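Local structure of catalase-3 (Neurospora crassa, 4AJ9) at residues C[235-240]-C[524-529]; C[531-536]-C[584-589]; C[623-628]-C[667-672]. The protein breaks down hydrogen peroxide into oxygen and water with a heme cofactor, and so probably protects the cell from peroxide damage. One frame throughout, in Å; residues are numbered along the deposited sequence. Where two conformers were deposited one is given.

Contact 1: residues C[235-240]-C[524-529]; sequences GKAALV and ESLPTI
Leu526 and Pro527 lay their side chains against the backbone of Gly235 and Lys236, so the contact is one of aliphatic groups on main chain rather than of two interlocking side chains. Leu526 does most of the touching through a single branch. Its CG stands anti to the carbonyl carbon (chi1 -58°). CD2 is the branch that meets the opposing chain, 3.6 Å from Lys236 O. The same methyl also lies 4.1 Å from Gly235 C and 4.1 Å from Ala237 CB, resting over the start of the segment with the alanine methyl beside it. The other branch, CD1, serves a different neighbour, Leu532, and Leu526 is buried. The pyrrolidine ring of Pro527 meets Gly235 through its CG and CD edge, with CD 3.7 Å from Gly235 CA and CG 3.7 Å from Gly235 N. This close approach relies on the missing side chain of Gly235, whose positive phi of 87° also suits a glycine. Lys236 starts in the other direction, its CB leaving away from 524-529, and its amine makes weak hydrogen bonds to Ser520 O and Gly518 O and a long, weak ion pair with Asp207. Both backbones are tied to other partners: backbone hydrogen bonds join Ala237 to Arg201 and His205, and Leu526 to Lys666. The arrangement is apolar loop-on-loop packing at a domain junction. Here the connection between strand 223-232 and helix 241-250 of the catalase core meets the loop that leads into strand 533-537, in the flavodoxin-like C-terminal domain characteristic of large-subunit catalases.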
loop_
_atom_site.group_PDB
_atom_site.type_symbol
_atom_site.label_atom_id
_atom_site.label_comp_id
_atom_site.label_asym_id
_atom_site.label_seq_id
_atom_site.Cartn_x
_atom_site.Cartn_y
_atom_site.Cartn_z
ATOM N N GLY C 235 11.376 41.047 7.470
ATOM C CA GLY C 235 12.827 41.172 7.508
ATOM C C GLY C 235 13.526 39.850 7.804
ATOM O O GLY C 235 12.995 39.005 8.523
ATOM N N LYS C 236 14.714 39.650 7.240
ATOM C CA LYS C 236 15.482 38.443 7.546
ATOM C C LYS C 236 16.138 38.529 8.930
ATOM O O LYS C 236 16.652 39.576 9.315
ATOM C CB LYS C 236 16.533 38.182 6.467
ATOM C CG LYS C 236 15.944 37.677 5.146
ATOM C CD LYS C 236 17.019 37.383 4.116
ATOM C CE LYS C 236 17.700 38.671 3.643
ATOM N NZ LYS C 236 18.824 38.384 2.713
ATOM N N ALA C 237 16.102 37.431 9.684
ATOM C CA ALA C 237 16.714 37.396 11.009
ATOM C C ALA C 237 17.193 35.987 11.301
ATOM O O ALA C 237 16.577 35.021 10.858
ATOM C CB ALA C 237 15.710 37.844 12.076
ATOM N N ALA C 238 18.294 35.863 12.036
ATOM C CA ALA C 238 18.840 34.545 12.356
ATOM C C ALA C 238 19.328 34.450 13.794
ATOM O O ALA C 238 19.608 35.454 14.447
ATOM C CB ALA C 238 19.958 34.190 11.397
ATOM N N LEU C 239 19.419 33.219 14.276
ATOM C CA LEU C 239 19.908 32.933 15.607
ATOM C C LEU C 239 21.430 32.818 15.545
ATOM O O LEU C 239 22.015 33.003 14.478
ATOM C CB LEU C 239 19.304 31.607 16.065
ATOM C CG LEU C 239 17.777 31.518 15.948
ATOM C CD1 LEU C 239 17.267 30.112 16.303
ATOM C CD2 LEU C 239 17.102 32.575 16.821
ATOM N N VAL C 240 22.072 32.519 16.676
ATOM C CA VAL C 240 23.463 32.068 16.657
ATOM C C VAL C 240 23.487 30.570 16.976
ATOM O O VAL C 240 22.540 30.054 17.568
ATOM C CB VAL C 240 24.366 32.887 17.627
ATOM C CG1 VAL C 240 24.384 34.355 17.197
ATOM C CG2 VAL C 240 23.889 32.761 19.070
ATOM N N GLU C 524 21.413 44.636 8.169
ATOM C CA GLU C 524 20.190 45.421 8.083
ATOM C C GLU C 524 19.256 45.147 9.260
ATOM O O GLU C 524 19.095 44.008 9.682
ATOM C CB GLU C 524 19.483 45.137 6.759
ATOM C CG GLU C 524 18.253 45.987 6.533
ATOM C CD GLU C 524 17.788 45.974 5.089
ATOM O OE1 GLU C 524 17.956 44.934 4.412
ATOM O OE2 GLU C 524 17.258 47.012 4.631
ATOM N N SER C 525 18.637 46.201 9.780
ATOM C CA SER C 525 17.786 46.086 10.951
ATOM C C SER C 525 16.361 45.728 10.537
ATOM O O SER C 525 15.965 45.961 9.392
ATOM C CB SER C 525 17.818 47.394 11.750
ATOM O OG SER C 525 17.281 48.456 10.983
ATOM N N LEU C 526 15.588 45.154 11.455
ATOM C CA LEU C 526 14.232 44.711 11.116
ATOM C C LEU C 526 13.278 45.868 10.844
ATOM O O LEU C 526 13.356 46.916 11.493
ATOM C CB LEU C 526 13.663 43.816 12.222
ATOM C CG LEU C 526 14.479 42.566 12.528
ATOM C CD1 LEU C 526 13.879 41.820 13.720
ATOM C CD2 LEU C 526 14.548 41.678 11.297
ATOM N N PRO C 527 12.354 45.672 9.886
ATOM C CA PRO C 527 11.382 46.701 9.500
ATOM C C PRO C 527 10.279 46.838 10.533
ATOM O O PRO C 527 9.667 47.903 10.663
ATOM C CB PRO C 527 10.819 46.173 8.171
ATOM C CG PRO C 527 10.957 44.685 8.273
ATOM C CD PRO C 527 12.220 44.444 9.079
ATOM N N THR C 528 10.030 45.763 11.270
ATOM C CA THR C 528 9.036 45.793 12.330
ATOM C C THR C 528 9.452 44.885 13.483
ATOM O O THR C 528 10.173 43.902 13.286
ATOM C CB THR C 528 7.645 45.372 11.813
ATOM O OG1 THR C 528 6.701 45.433 12.887
ATOM C CG2 THR C 528 7.674 43.955 11.246
ATOM N N ILE C 529 9.006 45.217 14.686
ATOM C CA ILE C 529 9.261 44.357 15.835
ATOM C C ILE C 529 7.980 43.674 16.328
ATOM O O ILE C 529 7.991 42.982 17.341
ATOM C CB ILE C 529 9.943 45.122 16.972
ATOM C CG1 ILE C 529 9.026 46.233 17.496
ATOM C CG2 ILE C 529 11.291 45.664 16.491
ATOM C CD1 ILE C 529 9.413 46.749 18.884
#

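Contact 2: residues C[531-536]-C[584-589]; sequences TLRVGV and AFDAVV
Asp586 and Arg533 are joined in both directions. Arg533 N donates to Asp586 OD2 at 2.8 Å, on the anti lone pair, while Asp586 N returns a bond to Arg533 O at 2.8 Å. That carbonyl takes a second, longer bond from Ala587 N at 3.1 Å, because the folded backbone of Asp586 (psi -17°) turns two successive N-H groups toward it. The other carboxylate oxygen, Asp586 OD1, forms a salt bridge with Arg201. The extended Arg533 chain carries its guanidinium past Ala584: NH1 reaches Ala584 O through a water lying in the guanidinium plane, and NH2 pairs with Asp261. Farther along, regular parallel pairing takes over, with Gly535 N to Ala587 O and Val589 N to Gly535 O both at 2.9 Å. Gly535 CA sits 3.6 Å from the Phe585 ring centre, a CH-pi contact over one face; Ala584 CB covers the opposite face. Val534, Val536, Ala587 and Val589 turn their side chains to one side of the sheet, where Val534, Val536 and Val589 touch helix 544-557, and Ala587 and Val589 touch helix 654-667. Strand 533-537 also pairs with 561-566 on its other edge, and Phe585 packs on Thr563 and Ile565 of that strand.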
loop_
_atom_site.group_PDB
_atom_site.type_symbol
_atom_site.label_atom_id
_atom_site.label_comp_id
_atom_site.label_asym_id
_atom_site.label_seq_id
_atom_site.Cartn_x
_atom_site.Cartn_y
_atom_site.Cartn_z
ATOM N N THR C 531 5.208 41.083 17.091
ATOM C CA THR C 531 5.313 39.664 17.442
ATOM C C THR C 531 6.587 39.268 18.183
ATOM O O THR C 531 6.635 38.189 18.761
ATOM C CB THR C 531 5.190 38.724 16.225
ATOM O OG1 THR C 531 6.459 38.642 15.551
ATOM C CG2 THR C 531 4.114 39.212 15.266
ATOM N N LEU C 532 7.626 40.096 18.154
ATOM C CA LEU C 532 8.854 39.711 18.836
ATOM C C LEU C 532 8.588 39.568 20.346
ATOM O O LEU C 532 7.653 40.162 20.888
ATOM C CB LEU C 532 10.005 40.674 18.547
ATOM C CG LEU C 532 10.445 40.719 17.079
ATOM C CD1 LEU C 532 11.757 41.464 16.939
ATOM C CD2 LEU C 532 10.556 39.319 16.482
ATOM N N ARG C 533 9.417 38.772 21.006
ATOM C CA ARG C 533 9.094 38.257 22.324
ATOM C C ARG C 533 10.010 38.827 23.400
ATOM O O ARG C 533 11.232 38.847 23.248
ATOM C CB ARG C 533 9.183 36.724 22.311
ATOM C CG ARG C 533 8.136 36.069 21.408
ATOM C CD ARG C 533 8.589 34.702 20.874
ATOM N NE ARG C 533 7.593 34.097 19.986
ATOM C CZ ARG C 533 6.627 33.271 20.388
ATOM N NH1 ARG C 533 6.521 32.943 21.673
ATOM N NH2 ARG C 533 5.766 32.772 19.503
ATOM N N VAL C 534 9.411 39.271 24.497
ATOM C CA VAL C 534 10.183 39.812 25.605
ATOM C C VAL C 534 9.929 38.971 26.848
ATOM O O VAL C 534 8.786 38.779 27.249
ATOM C CB VAL C 534 9.802 41.273 25.872
ATOM C CG1 VAL C 534 10.660 41.854 26.983
ATOM C CG2 VAL C 534 9.948 42.086 24.596
ATOM N N GLY C 535 10.994 38.438 27.430
ATOM C CA GLY C 535 10.891 37.758 28.700
ATOM C C GLY C 535 11.187 38.742 29.816
ATOM O O GLY C 535 12.288 39.282 29.903
ATOM N N VAL C 536 10.200 38.991 30.664
ATOM C CA VAL C 536 10.416 39.856 31.815
ATOM C C VAL C 536 10.669 38.999 33.052
ATOM O O VAL C 536 9.778 38.283 33.507
ATOM C CB VAL C 536 9.207 40.751 32.056
ATOM C CG1 VAL C 536 9.445 41.637 33.273
ATOM C CG2 VAL C 536 8.919 41.587 30.823
ATOM N N ALA C 584 13.600 31.337 24.236
ATOM C CA ALA C 584 12.201 31.618 23.904
ATOM C C ALA C 584 11.944 33.081 23.562
ATOM O O ALA C 584 10.875 33.431 23.052
ATOM C CB ALA C 584 11.291 31.201 25.039
ATOM N N PHE C 585 12.919 33.932 23.848
ATOM C CA PHE C 585 12.699 35.367 23.783
ATOM C C PHE C 585 13.691 36.070 22.876
ATOM O O PHE C 585 14.794 35.591 22.644
ATOM C CB PHE C 585 12.768 35.979 25.189
ATOM C CG PHE C 585 11.958 35.228 26.201
ATOM C CD1 PHE C 585 10.582 35.195 26.104
ATOM C CD2 PHE C 585 12.574 34.536 27.225
ATOM C CE1 PHE C 585 9.828 34.499 27.025
ATOM C CE2 PHE C 585 11.824 33.843 28.151
ATOM C CZ PHE C 585 10.454 33.812 28.039
ATOM N N ASP C 586 13.279 37.225 22.373
ATOM C CA ASP C 586 14.138 38.036 21.536
ATOM C C ASP C 586 14.813 39.121 22.375
ATOM O O ASP C 586 15.816 39.704 21.960
ATOM C CB ASP C 586 13.330 38.632 20.386
ATOM C CG ASP C 586 12.686 37.567 19.527
ATOM O OD1 ASP C 586 13.448 36.817 18.889
ATOM O OD2 ASP C 586 11.429 37.484 19.479
ATOM N N ALA C 587 14.266 39.366 23.562
ATOM C CA ALA C 587 14.859 40.311 24.514
ATOM C C ALA C 587 14.577 39.852 25.948
ATOM O O ALA C 587 13.562 39.213 26.209
ATOM C CB ALA C 587 14.310 41.726 24.272
ATOM N N VAL C 588 15.481 40.161 26.875
ATOM C CA VAL C 588 15.307 39.764 28.270
ATOM C C VAL C 588 15.426 40.981 29.189
ATOM O O VAL C 588 16.425 41.696 29.159
ATOM C CB VAL C 588 16.329 38.695 28.688
ATOM C CG1 VAL C 588 16.173 38.357 30.165
ATOM C CG2 VAL C 588 16.149 37.456 27.837
ATOM N N VAL C 589 14.398 41.227 29.992
ATOM C CA VAL C 589 14.405 42.390 30.870
ATOM C C VAL C 589 14.123 42.014 32.321
ATOM O O VAL C 589 13.120 41.369 32.623
ATOM C CB VAL C 589 13.397 43.462 30.405
ATOM C CG1 VAL C 589 13.844 44.071 29.087
ATOM C CG2 VAL C 589 12.008 42.864 30.274
HETATM O O HOH W 1 8.075 33.574 23.950
#

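Contact 3: residues C[623-628]-C[667-672]; sequences WGKPVA and VFKFLE
Lys669 reaches across to Trp623 with a chain that bends twice on its way. From CB and CG, the turn at chi2 (-67°) brings CD to 3.4 Å from Trp623 O. A further bend at chi3 (-149°) places CE at 3.3 Å from the same oxygen, and NZ then closes on it with a hydrogen bond of 2.9 Å, approaching from a little outside the carbonyl plane. The tip of Lys625 runs alongside, pointing the same way, with its NZ 3.9 Å from Lys669 NZ. A water accepts from both amines, 2.6 Å from Lys669 NZ, and the two oxygens of Glu243 take one lysine each in salt bridges, which probably offsets the repulsion between the like charges. Lys625 NZ has a further acceptor in Phe585 O. Trp623, whose carbonyl Lys669 grips, is the first residue beyond helix 612-622, which finishes in a Schellman motif with Gly624, at positive phi, as its C-prime residue; the chain then enters strand 627-630 of the parallel sheet. Gly624 O is used as well: Phe670 N donates to it at 2.8 Å (159° at the hydrogen), in the carbonyl plane and on a lone pair, and the same oxygen lies at the edge of the Phe670 ring. Farther round that edge, CE1 meets Pro626 CG at 4.0 Å, the proline crossing the phenylalanine at about a right angle, while Val667 CG1 sits over one face of the ring. Pro626 CD rests 3.6 Å from Phe668 O.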
loop_
_atom_site.group_PDB
_atom_site.type_symbol
_atom_site.label_atom_id
_atom_site.label_comp_id
_atom_site.label_asym_id
_atom_site.label_seq_id
_atom_site.Cartn_x
_atom_site.Cartn_y
_atom_site.Cartn_z
ATOM N N TRP C 623 24.079 35.508 23.609
ATOM C CA TRP C 623 23.495 35.227 22.308
ATOM C C TRP C 623 23.146 36.507 21.549
ATOM O O TRP C 623 22.487 36.465 20.503
ATOM C CB TRP C 623 22.262 34.343 22.496
ATOM C CG TRP C 623 22.620 33.003 23.075
ATOM C CD1 TRP C 623 23.855 32.422 23.087
ATOM C CD2 TRP C 623 21.736 32.083 23.722
ATOM N NE1 TRP C 623 23.794 31.187 23.695
ATOM C CE2 TRP C 623 22.503 30.958 24.098
ATOM C CE3 TRP C 623 20.367 32.099 24.018
ATOM C CZ2 TRP C 623 21.947 29.858 24.758
ATOM C CZ3 TRP C 623 19.815 31.007 24.684
ATOM C CH2 TRP C 623 20.606 29.898 25.033
ATOM N N GLY C 624 23.597 37.643 22.077
ATOM C CA GLY C 624 23.477 38.924 21.397
ATOM C C GLY C 624 22.133 39.638 21.468
ATOM O O GLY C 624 21.893 40.580 20.710
ATOM N N LYS C 625 21.258 39.207 22.370
ATOM C CA LYS C 625 19.935 39.819 22.503
ATOM C C LYS C 625 20.000 41.163 23.227
ATOM O O LYS C 625 20.887 41.389 24.057
ATOM C CB LYS C 625 18.978 38.896 23.276
ATOM C CG LYS C 625 18.828 37.506 22.711
ATOM C CD LYS C 625 17.856 36.664 23.545
ATOM C CE LYS C 625 17.866 35.208 23.101
ATOM N NZ LYS C 625 17.432 35.103 21.670
ATOM N N PRO C 626 19.059 42.061 22.916
ATOM C CA PRO C 626 18.849 43.221 23.791
ATOM C C PRO C 626 18.532 42.717 25.192
ATOM O O PRO C 626 17.609 41.915 25.336
ATOM C CB PRO C 626 17.598 43.886 23.214
ATOM C CG PRO C 626 17.445 43.341 21.845
ATOM C CD PRO C 626 18.100 42.006 21.799
ATOM N N VAL C 627 19.294 43.145 26.195
ATOM C CA VAL C 627 18.970 42.826 27.579
ATOM C C VAL C 627 18.848 44.109 28.395
ATOM O O VAL C 627 19.414 45.147 28.037
ATOM C CB VAL C 627 19.994 41.864 28.216
ATOM C CG1 VAL C 627 20.066 40.552 27.411
ATOM C CG2 VAL C 627 21.375 42.521 28.311
ATOM N N ALA C 628 18.099 44.048 29.486
ATOM C CA ALA C 628 17.822 45.264 30.241
ATOM C C ALA C 628 17.442 45.002 31.689
ATOM O O ALA C 628 17.206 43.868 32.090
ATOM C CB ALA C 628 16.737 46.072 29.552
ATOM N N VAL C 667 17.521 46.210 15.841
ATOM C CA VAL C 667 18.872 45.734 15.538
ATOM C C VAL C 667 18.911 44.202 15.647
ATOM O O VAL C 667 19.603 43.520 14.887
ATOM C CB VAL C 667 19.892 46.332 16.516
ATOM C CG1 VAL C 667 21.288 45.808 16.227
ATOM C CG2 VAL C 667 19.857 47.865 16.453
ATOM N N PHE C 668 18.173 43.697 16.630
ATOM C CA PHE C 668 17.925 42.267 16.846
ATOM C C PHE C 668 19.075 41.438 17.442
ATOM O O PHE C 668 18.898 40.785 18.470
ATOM C CB PHE C 668 17.355 41.586 15.595
ATOM C CG PHE C 668 16.871 40.202 15.871
ATOM C CD1 PHE C 668 15.680 40.005 16.554
ATOM C CD2 PHE C 668 17.627 39.103 15.508
ATOM C CE1 PHE C 668 15.235 38.731 16.845
ATOM C CE2 PHE C 668 17.192 37.827 15.803
ATOM C CZ PHE C 668 15.994 37.638 16.473
ATOM N N LYS C 669 20.230 41.436 16.790
ATOM C CA LYS C 669 21.429 40.844 17.373
ATOM C C LYS C 669 22.531 41.885 17.476
ATOM O O LYS C 669 22.797 42.631 16.524
ATOM C CB LYS C 669 21.929 39.659 16.543
ATOM C CG LYS C 669 20.991 38.456 16.517
ATOM C CD LYS C 669 20.880 37.802 17.877
ATOM C CE LYS C 669 20.637 36.299 17.730
ATOM N NZ LYS C 669 20.141 35.704 18.997
ATOM N N PHE C 670 23.179 41.924 18.633
ATOM C CA PHE C 670 24.272 42.847 18.854
ATOM C C PHE C 670 25.605 42.159 18.631
ATOM O O PHE C 670 26.138 41.498 19.517
ATOM C CB PHE C 670 24.146 43.489 20.232
ATOM C CG PHE C 670 23.067 44.518 20.289
ATOM C CD1 PHE C 670 21.742 44.142 20.435
ATOM C CD2 PHE C 670 23.364 45.862 20.116
ATOM C CE1 PHE C 670 20.740 45.087 20.451
ATOM C CE2 PHE C 670 22.364 46.815 20.132
ATOM C CZ PHE C 670 21.045 46.426 20.304
ATOM N N LEU C 671 26.128 42.326 17.421
ATOM C CA LEU C 671 27.262 41.546 16.938
ATOM C C LEU C 671 28.597 41.952 17.557
ATOM O O LEU C 671 29.617 41.297 17.324
ATOM C CB LEU C 671 27.352 41.637 15.412
ATOM C CG LEU C 671 26.129 41.142 14.639
ATOM C CD1 LEU C 671 26.368 41.259 13.126
ATOM C CD2 LEU C 671 25.796 39.709 15.032
ATOM N N GLU C 672 28.602 43.019 18.346
ATOM C CA GLU C 672 29.844 43.431 18.988
ATOM C C GLU C 672 30.244 42.436 20.063
ATOM O O GLU C 672 31.366 42.475 20.560
ATOM C CB GLU C 672 29.741 44.841 19.575
ATOM C CG GLU C 672 28.364 45.214 20.062
ATOM C CD GLU C 672 27.468 45.689 18.937
ATOM O OE1 GLU C 672 27.812 46.698 18.285
ATOM O OE2 GLU C 672 26.420 45.058 18.708
HETATM O O HOH W 2 17.779 36.667 19.622
#

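Overall arrangement
Contacts 2 and 3 are buried within the C-terminal domain and share its parallel sheet: strands 587-590 and 627-630 are neighbours, and Val588 O probably accepts a hydrogen bond from Ala628 N (2.9 Å). Contact 1, only partly buried, joins the catalase core to this domain. Their chemistry differs accordingly: apolar groups on backbone at the junction, strand pairing and a carboxylate in contact 2, carbonyls just beyond a helix end and paired amines in contact 3. Phe668 links all three regions, its CD1 3.8 Å from Leu526 CD1 and its ring also packing on Asp586, while Lys669 CE touches Ala238 O. All three lie away from the heme site.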